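Local structure of putative oxidoreductase (Jannaschia sp., 3C24) at residues P105-M110 against A279-A284; V72-D77 against L98-A103; N7-K12 against Y162-D167; Q148-A153 against I168-W173; W64-D69 against R90-T95. The protein is probably an NAD(P)-dependent oxidoreductase with a Rossmann-type nucleotide-binding domain and a helical C-terminal part, but its substrate is not established. All coordinates share one frame; numbering follows the deposited sequence. Where two conformers were deposited one is given.

Contact 1. Residues P105-M110 against A279-A284; sequences PYAGVM and AAELIA
The short helix 103-107, which follows a strand of the Rossmann-type sheet, packs here on the last turns of the C-terminal helix 273-284. The contact is small and apolar, and no hydrogen bond crosses it. The methyl of Ala-107 is its centre. Its CB points at the helix and lies over the backbone of Ala-280, 3.8 Å from Ala-280 O. Two alanine methyls one helical turn apart flank it, with CB of Ala-280 and CB of Ala-284 each 4.1 Å from Ala-107 CB. Glu-281 adds its aliphatic part. Its CG is anti to the carbonyl carbon (chi1 -71°) and rests 3.9 Å from Ala-107 CB. Alanines let the two backbones come close, with CA of Ala-107 and CA of Glu-281 4.8 Å apart. At the edge of the Tyr-106 ring, near its plane, sits Ala-280 CB. The hydroxyl of Tyr-106 bonds to Glu-185 of the long helix 184-217. Leu-254 of the second subunit packs on Ala-279 and Ile-283. Helix 103-107 ends in a Schellman motif, with Gly-108 at positive phi (86°). The chain then turns so that Val-109 CG2 meets Ala-284 CB at 4.3 Å.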
# COMPACT_ATOMS: atom_id res chain seq x y z
N PRO A 105 -12.37 -25.52 1.45
CA PRO A 105 -11.51 -26.65 1.16
C PRO A 105 -10.54 -26.92 2.29
O PRO A 105 -10.42 -28.06 2.76
CB PRO A 105 -10.77 -26.15 -0.08
CG PRO A 105 -11.82 -25.45 -0.76
CD PRO A 105 -12.42 -24.62 0.30
N TYR A 106 -9.85 -25.89 2.74
CA TYR A 106 -8.80 -26.08 3.78
C TYR A 106 -9.42 -26.34 5.14
O TYR A 106 -8.81 -27.00 6.00
CB TYR A 106 -7.81 -24.89 3.82
CG TYR A 106 -6.54 -25.19 4.55
CD1 TYR A 106 -5.72 -26.20 4.13
CD2 TYR A 106 -6.17 -24.47 5.68
CE1 TYR A 106 -4.56 -26.51 4.82
CE2 TYR A 106 -5.03 -24.76 6.36
CZ TYR A 106 -4.22 -25.79 5.92
OH TYR A 106 -3.06 -26.08 6.56
N ALA A 107 -10.63 -25.85 5.32
CA ALA A 107 -11.36 -26.08 6.59
C ALA A 107 -11.76 -27.52 6.72
O ALA A 107 -12.06 -28.01 7.81
CB ALA A 107 -12.59 -25.22 6.69
N GLY A 108 -11.77 -28.20 5.58
CA GLY A 108 -12.09 -29.61 5.53
C GLY A 108 -13.57 -29.93 5.44
O GLY A 108 -13.99 -31.04 5.79
N VAL A 109 -14.34 -29.00 4.91
CA VAL A 109 -15.81 -29.14 4.85
C VAL A 109 -16.34 -29.56 3.50
O VAL A 109 -17.54 -29.75 3.36
CB VAL A 109 -16.53 -27.85 5.35
CG1 VAL A 109 -16.05 -27.52 6.76
CG2 VAL A 109 -16.29 -26.66 4.47
N MSE A 110 -15.47 -29.73 2.52
CA MSE A 110 -15.92 -30.20 1.18
C MSE A 110 -16.37 -31.65 1.29
O MSE A 110 -15.72 -32.46 1.98
CB MSE A 110 -14.85 -30.05 0.08
CG MSE A 110 -14.35 -28.62 -0.11
SE MSE A 110 -15.79 -27.34 -0.50
CE MSE A 110 -16.22 -27.95 -2.20
N ALA A 279 -8.55 -20.10 10.87
CA ALA A 279 -9.13 -18.96 10.15
C ALA A 279 -10.11 -19.47 9.09
O ALA A 279 -11.23 -18.95 8.91
CB ALA A 279 -8.07 -18.11 9.53
N ALA A 280 -9.70 -20.53 8.40
CA ALA A 280 -10.53 -21.13 7.34
C ALA A 280 -11.86 -21.65 7.92
O ALA A 280 -12.93 -21.45 7.37
CB ALA A 280 -9.74 -22.26 6.62
N GLU A 281 -11.77 -22.27 9.08
CA GLU A 281 -12.95 -22.78 9.74
C GLU A 281 -13.88 -21.63 10.14
O GLU A 281 -15.11 -21.70 10.01
CB GLU A 281 -12.52 -23.61 10.96
CG GLU A 281 -11.87 -24.91 10.56
CD GLU A 281 -11.12 -25.55 11.69
OE1 GLU A 281 -10.96 -24.88 12.73
OE2 GLU A 281 -10.67 -26.70 11.53
N LEU A 282 -13.28 -20.55 10.55
CA LEU A 282 -14.04 -19.41 10.98
C LEU A 282 -14.83 -18.87 9.79
O LEU A 282 -16.06 -18.60 9.87
CB LEU A 282 -13.07 -18.36 11.54
CG LEU A 282 -13.50 -17.19 12.38
CD1 LEU A 282 -14.36 -17.67 13.54
CD2 LEU A 282 -12.23 -16.50 12.87
N ILE A 283 -14.15 -18.79 8.67
CA ILE A 283 -14.70 -18.23 7.44
C ILE A 283 -15.78 -19.10 6.82
O ILE A 283 -16.79 -18.60 6.30
CB ILE A 283 -13.58 -18.01 6.40
CG1 ILE A 283 -12.67 -16.88 6.88
CG2 ILE A 283 -14.15 -17.64 5.01
CD1 ILE A 283 -11.28 -16.77 6.17
N ALA A 284 -15.54 -20.40 6.85
CA ALA A 284 -16.46 -21.35 6.22
C ALA A 284 -17.67 -21.56 7.14
O ALA A 284 -18.72 -22.07 6.75
CB ALA A 284 -15.75 -22.67 5.88

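Contact 2. Residues V72-D77 against L98-A103; sequences VLALPD and LILDAA
Two neighbouring parallel strands of the Rossmann-type sheet meet here at their C-terminal ends, within the beta-alpha-beta unit of strand 70-73, helix 77-87 and strand 96-99. Leu-73 N donates to Leu-98 O at 2.9 Å, almost straight at 176° and nearly along the C=O axis. Beyond this bond the chains part, and a water bridges them. It donates to Leu-73 O and accepts from Leu-100 N. On the face that carries Val-72 and Leu-98, Val-72 CG1, anti to its backbone N, meets Leu-100 CD2 at 4.0 Å. The two side chains cross at about a right angle. Leu-100 CD1 reaches Ala-74 CA, the centre of an inverse gamma turn. Further on, two carboxylates come close: Asp-77 OD2 is 3.6 Å from Asp-101 OD2, their planes 69° apart. This closeness, with Glu-191 also near Asp-101, may raise the pKa of one of them. Asp-101 OD1 uses its anti lone pair to cap Ala-103 N at 2.8 Å. A second water donates to both Asp-77 OD1 and Asp-101 O. Helix 160-172 packs on Val-72, Leu-98 and Leu-100, while helix 77-87 touches Leu-73; strands 13-17 and 117-123 continue the sheet to either side.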
# COMPACT_ATOMS: atom_id res chain seq x y z
N VAL A 72 -18.91 -24.13 -11.22
CA VAL A 72 -18.28 -23.05 -10.49
C VAL A 72 -19.18 -22.59 -9.37
O VAL A 72 -20.34 -22.19 -9.58
CB VAL A 72 -17.95 -21.83 -11.40
CG1 VAL A 72 -17.32 -20.73 -10.52
CG2 VAL A 72 -17.05 -22.21 -12.55
N LEU A 73 -18.65 -22.62 -8.16
CA LEU A 73 -19.40 -22.23 -6.98
C LEU A 73 -19.20 -20.76 -6.63
O LEU A 73 -18.39 -20.42 -5.78
CB LEU A 73 -19.01 -23.11 -5.77
CG LEU A 73 -19.04 -24.64 -6.03
CD1 LEU A 73 -18.83 -25.37 -4.71
CD2 LEU A 73 -20.33 -25.10 -6.63
N ALA A 74 -19.91 -19.89 -7.36
CA ALA A 74 -19.77 -18.41 -7.17
C ALA A 74 -20.67 -17.94 -6.03
O ALA A 74 -21.59 -17.14 -6.22
CB ALA A 74 -20.10 -17.67 -8.46
N LEU A 75 -20.43 -18.51 -4.86
CA LEU A 75 -21.23 -18.26 -3.67
C LEU A 75 -20.36 -17.90 -2.48
O LEU A 75 -19.18 -18.23 -2.47
CB LEU A 75 -22.01 -19.50 -3.33
CG LEU A 75 -22.97 -19.92 -4.46
CD1 LEU A 75 -23.39 -21.34 -4.25
CD2 LEU A 75 -24.14 -18.96 -4.53
N PRO A 76 -20.95 -17.25 -1.46
CA PRO A 76 -20.12 -16.87 -0.30
C PRO A 76 -19.64 -18.06 0.48
O PRO A 76 -20.27 -19.09 0.54
CB PRO A 76 -21.03 -15.94 0.53
CG PRO A 76 -22.23 -15.71 -0.22
CD PRO A 76 -22.31 -16.70 -1.39
N ASP A 77 -18.44 -17.89 1.04
CA ASP A 77 -17.78 -18.99 1.77
C ASP A 77 -18.62 -19.63 2.83
O ASP A 77 -18.53 -20.82 3.06
CB ASP A 77 -16.46 -18.52 2.39
CG ASP A 77 -15.43 -18.18 1.36
OD1 ASP A 77 -15.36 -18.90 0.32
OD2 ASP A 77 -14.69 -17.20 1.60
N LEU A 98 -15.33 -26.25 -9.12
CA LEU A 98 -14.40 -25.16 -9.02
C LEU A 98 -14.81 -24.17 -7.94
O LEU A 98 -15.88 -23.57 -7.96
CB LEU A 98 -14.26 -24.53 -10.40
CG LEU A 98 -12.94 -23.85 -10.79
CD1 LEU A 98 -12.93 -23.49 -12.30
CD2 LEU A 98 -12.69 -22.67 -9.90
N ILE A 99 -13.92 -24.09 -6.96
CA ILE A 99 -14.08 -23.23 -5.77
C ILE A 99 -13.17 -22.02 -5.91
O ILE A 99 -12.03 -22.11 -6.35
CB ILE A 99 -13.84 -23.97 -4.42
CG1 ILE A 99 -14.39 -25.41 -4.39
CG2 ILE A 99 -14.46 -23.20 -3.28
CD1 ILE A 99 -13.34 -26.52 -4.71
N LEU A 100 -13.71 -20.87 -5.53
CA LEU A 100 -13.04 -19.60 -5.75
C LEU A 100 -12.29 -19.06 -4.54
O LEU A 100 -11.93 -17.87 -4.50
CB LEU A 100 -14.09 -18.57 -6.23
CG LEU A 100 -14.94 -18.96 -7.46
CD1 LEU A 100 -15.89 -17.83 -7.96
CD2 LEU A 100 -14.02 -19.45 -8.58
N ASP A 101 -12.14 -19.90 -3.53
CA ASP A 101 -11.49 -19.54 -2.28
C ASP A 101 -11.09 -20.80 -1.56
O ASP A 101 -11.83 -21.78 -1.53
CB ASP A 101 -12.44 -18.70 -1.42
CG ASP A 101 -11.72 -18.02 -0.26
OD1 ASP A 101 -11.22 -18.69 0.68
OD2 ASP A 101 -11.68 -16.78 -0.25
N ALA A 102 -9.88 -20.80 -1.01
CA ALA A 102 -9.38 -21.96 -0.29
C ALA A 102 -9.98 -22.21 1.08
O ALA A 102 -9.67 -23.22 1.69
CB ALA A 102 -7.82 -21.88 -0.11
N ALA A 103 -10.77 -21.26 1.60
CA ALA A 103 -11.28 -21.39 2.96
C ALA A 103 -12.04 -22.69 3.25
O ALA A 103 -11.64 -23.47 4.12
CB ALA A 103 -12.14 -20.13 3.35
O HOH W 1 -16.21 -20.63 -4.22
O HOH W 2 -14.10 -21.51 0.23

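Contact 3. Residues N7-K12 against Y162-D167; sequences NDVGPK and YAIGAD
One direct hydrogen bond joins the N-terminal loop 7-12 to helix 160-172. Asn-7 ND2 donates to Asp-167 OD1 at 2.6 Å and 169°. The acceptor lies in the amide plane of Asn-7, and OD1 uses its anti lone pair, away from OD2. The amide and carboxylate planes are turned 78° apart. Asp-167 CG is anti to its backbone N (chi1 -175°), which swings the carboxylate out toward the loop. Both groups have second partners. Asn-7 ND2 also bonds to Glu-170 one turn further along the helix, and Asp-167 OD2 bonds to His-36, so the carboxylate is held at both oxygens.

The van der Waals contacts centre on Val-9. Its CG2 lies 3.5 Å from Ala-163 O and 4.0 Å from Ala-163 CB. Its CG1 meets Ile-164 CG1 at 4.1 Å, the side chains crossing at about a right angle. Lys-12 adds only its aliphatic part, with CE 3.9 Å from Ile-164 CD1. Bends at chi2 and chi4 fold the chain back, and NZ donates to Gly-10 O from above the carbonyl plane at 2.9 Å.

This is a surface contact. The extended loop lies along one side of a helix before it enters strand 13-17, the first strand of the Rossmann-type nucleotide-binding fold. The loop thus ties the start of that fold to helix 160-172, which packs on its sheet.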
# COMPACT_ATOMS: atom_id res chain seq x y z
N ASN A 7 -4.31 -21.38 -24.22
CA ASN A 7 -4.21 -22.77 -23.75
C ASN A 7 -4.84 -23.71 -24.74
O ASN A 7 -5.81 -23.36 -25.43
CB ASN A 7 -4.92 -22.97 -22.41
CG ASN A 7 -4.53 -21.93 -21.38
OD1 ASN A 7 -3.35 -21.66 -21.12
ND2 ASN A 7 -5.55 -21.35 -20.76
N ASP A 8 -4.30 -24.93 -24.77
CA ASP A 8 -4.80 -25.98 -25.67
C ASP A 8 -5.96 -26.74 -25.03
O ASP A 8 -6.08 -27.95 -25.12
CB ASP A 8 -3.70 -26.95 -26.06
CG ASP A 8 -4.15 -27.91 -27.13
OD1 ASP A 8 -5.10 -27.58 -27.88
OD2 ASP A 8 -3.56 -29.00 -27.22
N VAL A 9 -6.78 -25.99 -24.33
CA VAL A 9 -7.97 -26.55 -23.71
C VAL A 9 -9.13 -26.23 -24.65
O VAL A 9 -9.30 -25.10 -25.10
CB VAL A 9 -8.23 -25.99 -22.28
CG1 VAL A 9 -9.65 -26.38 -21.82
CG2 VAL A 9 -7.12 -26.45 -21.25
N GLY A 10 -9.94 -27.23 -24.92
CA GLY A 10 -11.07 -27.03 -25.81
C GLY A 10 -12.25 -26.44 -25.05
O GLY A 10 -12.23 -26.37 -23.83
N PRO A 11 -13.28 -26.00 -25.79
CA PRO A 11 -14.47 -25.48 -25.14
C PRO A 11 -15.09 -26.50 -24.25
O PRO A 11 -15.19 -27.68 -24.56
CB PRO A 11 -15.41 -25.14 -26.30
CG PRO A 11 -14.80 -25.73 -27.51
CD PRO A 11 -13.34 -25.89 -27.26
N LYS A 12 -15.50 -25.99 -23.12
CA LYS A 12 -16.14 -26.78 -22.09
C LYS A 12 -17.48 -26.18 -21.74
O LYS A 12 -17.70 -25.01 -21.95
CB LYS A 12 -15.26 -26.77 -20.85
CG LYS A 12 -13.87 -27.33 -21.07
CD LYS A 12 -13.87 -28.84 -21.11
CE LYS A 12 -12.48 -29.38 -21.39
NZ LYS A 12 -11.98 -29.11 -22.79
N TYR A 162 -5.90 -29.98 -14.31
CA TYR A 162 -5.32 -28.71 -13.83
C TYR A 162 -5.43 -27.69 -14.95
O TYR A 162 -5.89 -26.59 -14.73
CB TYR A 162 -3.86 -28.83 -13.37
CG TYR A 162 -3.35 -27.46 -13.03
CD1 TYR A 162 -3.62 -26.90 -11.80
CD2 TYR A 162 -2.72 -26.67 -13.99
CE1 TYR A 162 -3.21 -25.61 -11.51
CE2 TYR A 162 -2.32 -25.37 -13.69
CZ TYR A 162 -2.58 -24.85 -12.48
OH TYR A 162 -2.21 -23.55 -12.21
N ALA A 163 -5.04 -28.09 -16.15
CA ALA A 163 -5.03 -27.19 -17.32
C ALA A 163 -6.42 -26.66 -17.59
O ALA A 163 -6.60 -25.50 -17.94
CB ALA A 163 -4.48 -27.88 -18.56
N ILE A 164 -7.41 -27.52 -17.39
CA ILE A 164 -8.78 -27.13 -17.70
C ILE A 164 -9.24 -26.07 -16.67
O ILE A 164 -9.75 -25.01 -17.00
CB ILE A 164 -9.72 -28.34 -17.74
CG1 ILE A 164 -9.29 -29.28 -18.88
CG2 ILE A 164 -11.16 -27.88 -17.88
CD1 ILE A 164 -9.89 -30.71 -18.79
N GLY A 165 -9.05 -26.37 -15.40
CA GLY A 165 -9.45 -25.44 -14.36
C GLY A 165 -8.74 -24.12 -14.49
O GLY A 165 -9.31 -23.06 -14.26
N ALA A 166 -7.45 -24.16 -14.84
CA ALA A 166 -6.67 -22.93 -15.02
C ALA A 166 -7.22 -22.07 -16.17
O ALA A 166 -7.31 -20.83 -16.07
CB ALA A 166 -5.19 -23.26 -15.25
N ASP A 167 -7.56 -22.76 -17.24
CA ASP A 167 -8.15 -22.09 -18.42
C ASP A 167 -9.47 -21.39 -18.04
O ASP A 167 -9.74 -20.25 -18.47
CB ASP A 167 -8.37 -23.06 -19.55
CG ASP A 167 -8.85 -22.38 -20.81
OD1 ASP A 167 -8.03 -21.72 -21.46
OD2 ASP A 167 -10.05 -22.52 -21.14

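Contact 4. Residues Q148-A153 against I168-W173; sequences QAIVCA and ICETMW
Gln-148 CG and Ile-150 CG1 both take the crowded position between backbone N and carbonyl carbon, with chi1 71° and 68°. From there each chain runs out extended toward the helix. Trp-173, the first residue past the helix, has CG anti to its carbonyl carbon, and its ring comes up to meet Ile-150. Gln-148 NE2 donates to Trp-173 O at 3.1 Å and 167°. The oxygen lies in the amide plane, and the N-H meets a lone pair in the carbonyl plane. The bond occupies a backbone carbonyl just past the helix end. Gln-148 OE1 has a weak bond to His-125 N. Ile-150 is the apolar wedge between strand and helix. Its CD1 presses on Cys-169 CB at 3.6 Å and touches Glu-170 CG at 4.0 Å. Its other branch, CG2, lies 3.9 Å from Trp-173 CE3, obliquely to the ring. Cys-152 SG meets Cys-169 CB at 4.2 Å. Glu-170 sends its carboxylate away to Thr-179 and Asn-7. Strand and helix axes run roughly antiparallel, 9.7 Å apart. This is the strand-helix packing of a beta-alpha-beta crossover, here strand 148-156, helix 160-172 and strand 176-181 at one edge of the mixed sheet.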
# COMPACT_ATOMS: atom_id res chain seq x y z
N GLN A 148 -3.91 -8.88 -14.12
CA GLN A 148 -3.57 -9.43 -12.81
C GLN A 148 -3.04 -10.82 -12.99
O GLN A 148 -3.29 -11.45 -14.02
CB GLN A 148 -4.80 -9.50 -11.91
CG GLN A 148 -5.82 -10.59 -12.33
CD GLN A 148 -6.99 -10.67 -11.36
OE1 GLN A 148 -6.83 -10.49 -10.15
NE2 GLN A 148 -8.19 -10.95 -11.88
N ALA A 149 -2.33 -11.28 -11.98
CA ALA A 149 -1.93 -12.68 -11.88
C ALA A 149 -3.02 -13.42 -11.04
O ALA A 149 -3.84 -12.81 -10.35
CB ALA A 149 -0.56 -12.78 -11.16
N ILE A 150 -3.04 -14.75 -11.12
CA ILE A 150 -3.94 -15.57 -10.30
C ILE A 150 -3.16 -16.77 -9.74
O ILE A 150 -2.04 -17.07 -10.18
CB ILE A 150 -5.16 -16.06 -11.11
CG1 ILE A 150 -4.75 -17.08 -12.18
CG2 ILE A 150 -5.90 -14.86 -11.77
CD1 ILE A 150 -5.99 -17.71 -12.92
N VAL A 151 -3.78 -17.42 -8.75
CA VAL A 151 -3.22 -18.64 -8.13
C VAL A 151 -4.24 -19.76 -8.17
O VAL A 151 -5.45 -19.53 -7.96
CB VAL A 151 -2.74 -18.41 -6.66
CG1 VAL A 151 -1.52 -17.48 -6.64
CG2 VAL A 151 -3.90 -17.90 -5.78
N CYS A 152 -3.77 -20.96 -8.49
CA CYS A 152 -4.65 -22.12 -8.62
C CYS A 152 -4.04 -23.35 -8.02
O CYS A 152 -2.83 -23.54 -8.05
CB CYS A 152 -4.89 -22.43 -10.10
SG CYS A 152 -5.60 -21.10 -11.13
N ALA A 153 -4.92 -24.23 -7.54
CA ALA A 153 -4.54 -25.51 -7.02
C ALA A 153 -5.48 -26.61 -7.43
O ALA A 153 -6.71 -26.46 -7.44
CB ALA A 153 -4.54 -25.47 -5.50
N ILE A 168 -10.28 -22.07 -17.25
CA ILE A 168 -11.54 -21.49 -16.83
C ILE A 168 -11.28 -20.24 -15.97
O ILE A 168 -11.87 -19.16 -16.20
CB ILE A 168 -12.46 -22.46 -16.11
CG1 ILE A 168 -12.77 -23.69 -16.99
CG2 ILE A 168 -13.75 -21.75 -15.72
CD1 ILE A 168 -13.25 -23.33 -18.36
N CYS A 169 -10.36 -20.37 -15.03
CA CYS A 169 -10.03 -19.21 -14.16
C CYS A 169 -9.44 -18.06 -14.94
O CYS A 169 -9.74 -16.89 -14.67
CB CYS A 169 -9.06 -19.61 -13.04
SG CYS A 169 -9.82 -20.68 -11.82
N GLU A 170 -8.63 -18.38 -15.94
CA GLU A 170 -8.00 -17.35 -16.79
C GLU A 170 -9.04 -16.62 -17.65
O GLU A 170 -8.92 -15.41 -17.98
CB GLU A 170 -6.93 -17.97 -17.66
CG GLU A 170 -5.67 -18.30 -16.91
CD GLU A 170 -4.74 -19.24 -17.67
OE1 GLU A 170 -5.01 -19.50 -18.85
OE2 GLU A 170 -3.75 -19.72 -17.08
N THR A 171 -10.12 -17.33 -17.94
CA THR A 171 -11.23 -16.77 -18.72
C THR A 171 -12.08 -15.90 -17.79
O THR A 171 -12.43 -14.76 -18.13
CB THR A 171 -12.13 -17.85 -19.30
OG1 THR A 171 -11.32 -18.77 -20.03
CG2 THR A 171 -13.28 -17.24 -20.15
N MSE A 172 -12.38 -16.41 -16.59
CA MSE A 172 -13.23 -15.67 -15.64
C MSE A 172 -12.63 -14.37 -15.13
O MSE A 172 -13.37 -13.39 -14.85
CB MSE A 172 -13.63 -16.55 -14.46
CG MSE A 172 -14.46 -17.70 -14.87
SE MSE A 172 -15.07 -18.67 -13.24
CE MSE A 172 -13.43 -19.16 -12.52
N TRP A 173 -11.30 -14.36 -15.05
CA TRP A 173 -10.58 -13.27 -14.41
C TRP A 173 -9.65 -12.51 -15.32
O TRP A 173 -8.76 -11.79 -14.86
CB TRP A 173 -9.80 -13.79 -13.19
CG TRP A 173 -10.71 -14.30 -12.10
CD1 TRP A 173 -11.86 -13.75 -11.71
CD2 TRP A 173 -10.48 -15.42 -11.21
NE1 TRP A 173 -12.40 -14.46 -10.66
CE2 TRP A 173 -11.57 -15.49 -10.34
CE3 TRP A 173 -9.46 -16.38 -11.09
CZ2 TRP A 173 -11.69 -16.46 -9.36
CZ3 TRP A 173 -9.57 -17.36 -10.10
CH2 TRP A 173 -10.69 -17.39 -9.25

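Contact 5. Residues W64-D69 against R90-T95; sequences WIDEAD and RVRPGT
Thr-95 OG1 is the best-held polar atom, with three partners. It donates to Arg-92 O at 2.7 Å, accepts from a water that also donates to Ile-65 O and accepts from Arg-92 N, and bonds to a bound glycerol, probably a crystallisation molecule. Arg-92 O takes a second donor, Thr-95 N at 3.1 Å, which closes the type II beta turn from Arg-92 to Thr-95, with Gly-94 at positive phi (86°). The Arg-92 side chain reaches across to the loop 64-69, bent at chi3 (-63°). Its NH2 donates to Ala-68 O at 3.0 Å. The acceptor lies in the guanidinium plane, but the donor stands above the carbonyl plane. The backbone of Asp-66 lies over one guanidinium face, with Asp-66 O 3.0 Å from Arg-92 CZ. Asp-69 OD1 makes a long salt bridge to Arg-92 NH2, at 3.7 Å, and a water bridges the same two atoms.

Ile-65 supplies the van der Waals contacts. Its CD1 sits over the centre of one face of the Arg-90 guanidinium, 3.6 Å from Arg-90 CZ. Its CG2 touches Arg-90 O at 3.4 Å and lies near Val-91 CG1. Arg-90 itself is fixed by a salt bridge to Asp-62. Asp-69 OD2 accepts from Thr-13 N.

The two loops lead into parallel strands 70-73 and 96-99, so the contact joins the N-terminal ends of two strands of the Rossmann-type sheet.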
# COMPACT_ATOMS: atom_id res chain seq x y z
N TRP A 64 -29.05 -29.30 -16.84
CA TRP A 64 -27.69 -28.77 -17.01
C TRP A 64 -26.65 -29.61 -16.34
O TRP A 64 -25.51 -29.73 -16.80
CB TRP A 64 -27.60 -27.36 -16.46
CG TRP A 64 -27.90 -27.23 -15.03
CD1 TRP A 64 -29.09 -26.95 -14.47
CD2 TRP A 64 -26.96 -27.31 -13.96
NE1 TRP A 64 -28.97 -26.89 -13.12
CE2 TRP A 64 -27.67 -27.09 -12.78
CE3 TRP A 64 -25.59 -27.55 -13.89
CZ2 TRP A 64 -27.06 -27.10 -11.54
CZ3 TRP A 64 -24.99 -27.56 -12.65
CH2 TRP A 64 -25.71 -27.34 -11.50
N ILE A 65 -27.06 -30.18 -15.23
CA ILE A 65 -26.14 -30.99 -14.43
C ILE A 65 -25.44 -32.06 -15.28
O ILE A 65 -24.23 -32.26 -15.16
CB ILE A 65 -26.85 -31.61 -13.20
CG1 ILE A 65 -27.30 -30.49 -12.25
CG2 ILE A 65 -25.96 -32.57 -12.49
CD1 ILE A 65 -28.14 -30.96 -11.08
N ASP A 66 -26.18 -32.68 -16.19
CA ASP A 66 -25.66 -33.76 -17.05
C ASP A 66 -24.86 -33.27 -18.21
O ASP A 66 -24.29 -34.06 -18.94
CB ASP A 66 -26.78 -34.60 -17.68
CG ASP A 66 -27.33 -35.63 -16.73
OD1 ASP A 66 -26.99 -35.59 -15.53
OD2 ASP A 66 -28.10 -36.48 -17.22
N GLU A 67 -24.80 -31.97 -18.36
CA GLU A 67 -24.07 -31.38 -19.49
C GLU A 67 -22.79 -30.70 -19.03
O GLU A 67 -21.87 -30.50 -19.80
CB GLU A 67 -24.95 -30.36 -20.21
CG GLU A 67 -26.18 -31.01 -20.91
CD GLU A 67 -27.25 -30.00 -21.34
OE1 GLU A 67 -27.46 -29.00 -20.62
OE2 GLU A 67 -27.92 -30.24 -22.38
N ALA A 68 -22.73 -30.43 -17.74
CA ALA A 68 -21.62 -29.63 -17.17
C ALA A 68 -20.31 -30.36 -17.02
O ALA A 68 -20.22 -31.36 -16.30
CB ALA A 68 -22.04 -29.05 -15.79
N ASP A 69 -19.28 -29.79 -17.62
CA ASP A 69 -17.92 -30.27 -17.49
C ASP A 69 -17.30 -29.66 -16.21
O ASP A 69 -16.47 -30.26 -15.51
CB ASP A 69 -17.08 -29.87 -18.68
CG ASP A 69 -17.58 -30.48 -19.97
OD1 ASP A 69 -17.92 -31.68 -19.93
OD2 ASP A 69 -17.63 -29.79 -21.01
N ARG A 90 -24.47 -34.98 -7.06
CA ARG A 90 -25.33 -34.99 -8.25
C ARG A 90 -24.63 -34.94 -9.59
O ARG A 90 -25.19 -35.27 -10.62
CB ARG A 90 -26.36 -33.83 -8.18
CG ARG A 90 -27.21 -33.78 -6.91
CD ARG A 90 -28.20 -32.56 -6.96
NE ARG A 90 -29.24 -32.78 -7.96
CZ ARG A 90 -30.18 -31.91 -8.31
NH1 ARG A 90 -30.23 -30.73 -7.73
NH2 ARG A 90 -31.08 -32.22 -9.22
N VAL A 91 -23.37 -34.49 -9.58
CA VAL A 91 -22.63 -34.31 -10.83
C VAL A 91 -22.09 -35.64 -11.38
O VAL A 91 -21.95 -36.60 -10.64
CB VAL A 91 -21.51 -33.27 -10.69
CG1 VAL A 91 -22.12 -31.88 -10.30
CG2 VAL A 91 -20.41 -33.75 -9.67
N ARG A 92 -21.81 -35.68 -12.68
CA ARG A 92 -21.27 -36.88 -13.30
C ARG A 92 -19.82 -37.10 -12.85
O ARG A 92 -19.10 -36.13 -12.50
CB ARG A 92 -21.28 -36.77 -14.83
CG ARG A 92 -22.67 -36.65 -15.46
CD ARG A 92 -22.48 -36.29 -16.96
NE ARG A 92 -21.82 -34.98 -17.17
CZ ARG A 92 -21.42 -34.54 -18.35
NH1 ARG A 92 -21.56 -35.28 -19.44
NH2 ARG A 92 -20.84 -33.35 -18.46
N PRO A 93 -19.38 -38.36 -12.79
CA PRO A 93 -17.99 -38.59 -12.44
C PRO A 93 -17.11 -37.74 -13.36
O PRO A 93 -17.41 -37.58 -14.53
CB PRO A 93 -17.81 -40.08 -12.79
CG PRO A 93 -19.18 -40.67 -12.49
CD PRO A 93 -20.14 -39.62 -12.99
N GLY A 94 -16.01 -37.24 -12.84
CA GLY A 94 -15.08 -36.47 -13.69
C GLY A 94 -15.37 -35.00 -13.85
O GLY A 94 -14.58 -34.26 -14.45
N THR A 95 -16.50 -34.57 -13.29
CA THR A 95 -16.86 -33.16 -13.29
C THR A 95 -15.84 -32.42 -12.42
O THR A 95 -15.42 -32.90 -11.35
CB THR A 95 -18.30 -32.97 -12.76
OG1 THR A 95 -19.20 -33.69 -13.58
CG2 THR A 95 -18.70 -31.46 -12.73
O HOH W 3 -22.00 -33.29 -14.33
O HOH W 4 -25.29 -36.12 -13.47
O HOH W 5 -14.76 -32.30 -16.41
O HOH W 6 -19.63 -33.05 -21.25

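How the contacts relate
Contacts 2 and 4 are buried and sit on the same sheet. They touch where Leu-98 and Leu-100 meet helix 160-172 and Trp-173. Contact 3 lies on the surface; contacts 3 and 4 share that helix and are linked through Asn-7 and Glu-170. Contacts 2 and 5 hold the same two strands at opposite ends: contact 2 with one backbone bond, apolar packing, two bridging waters and a pair of close carboxylates; contact 5 with arginines, carbonyls and more waters toward the periphery. Contact 1 is partly buried, held by van der Waals contact alone, and joined to contact 2 through Ile-283 against Asp-77 and Ala-103. Contacts 1 and 4 both reach the second subunit.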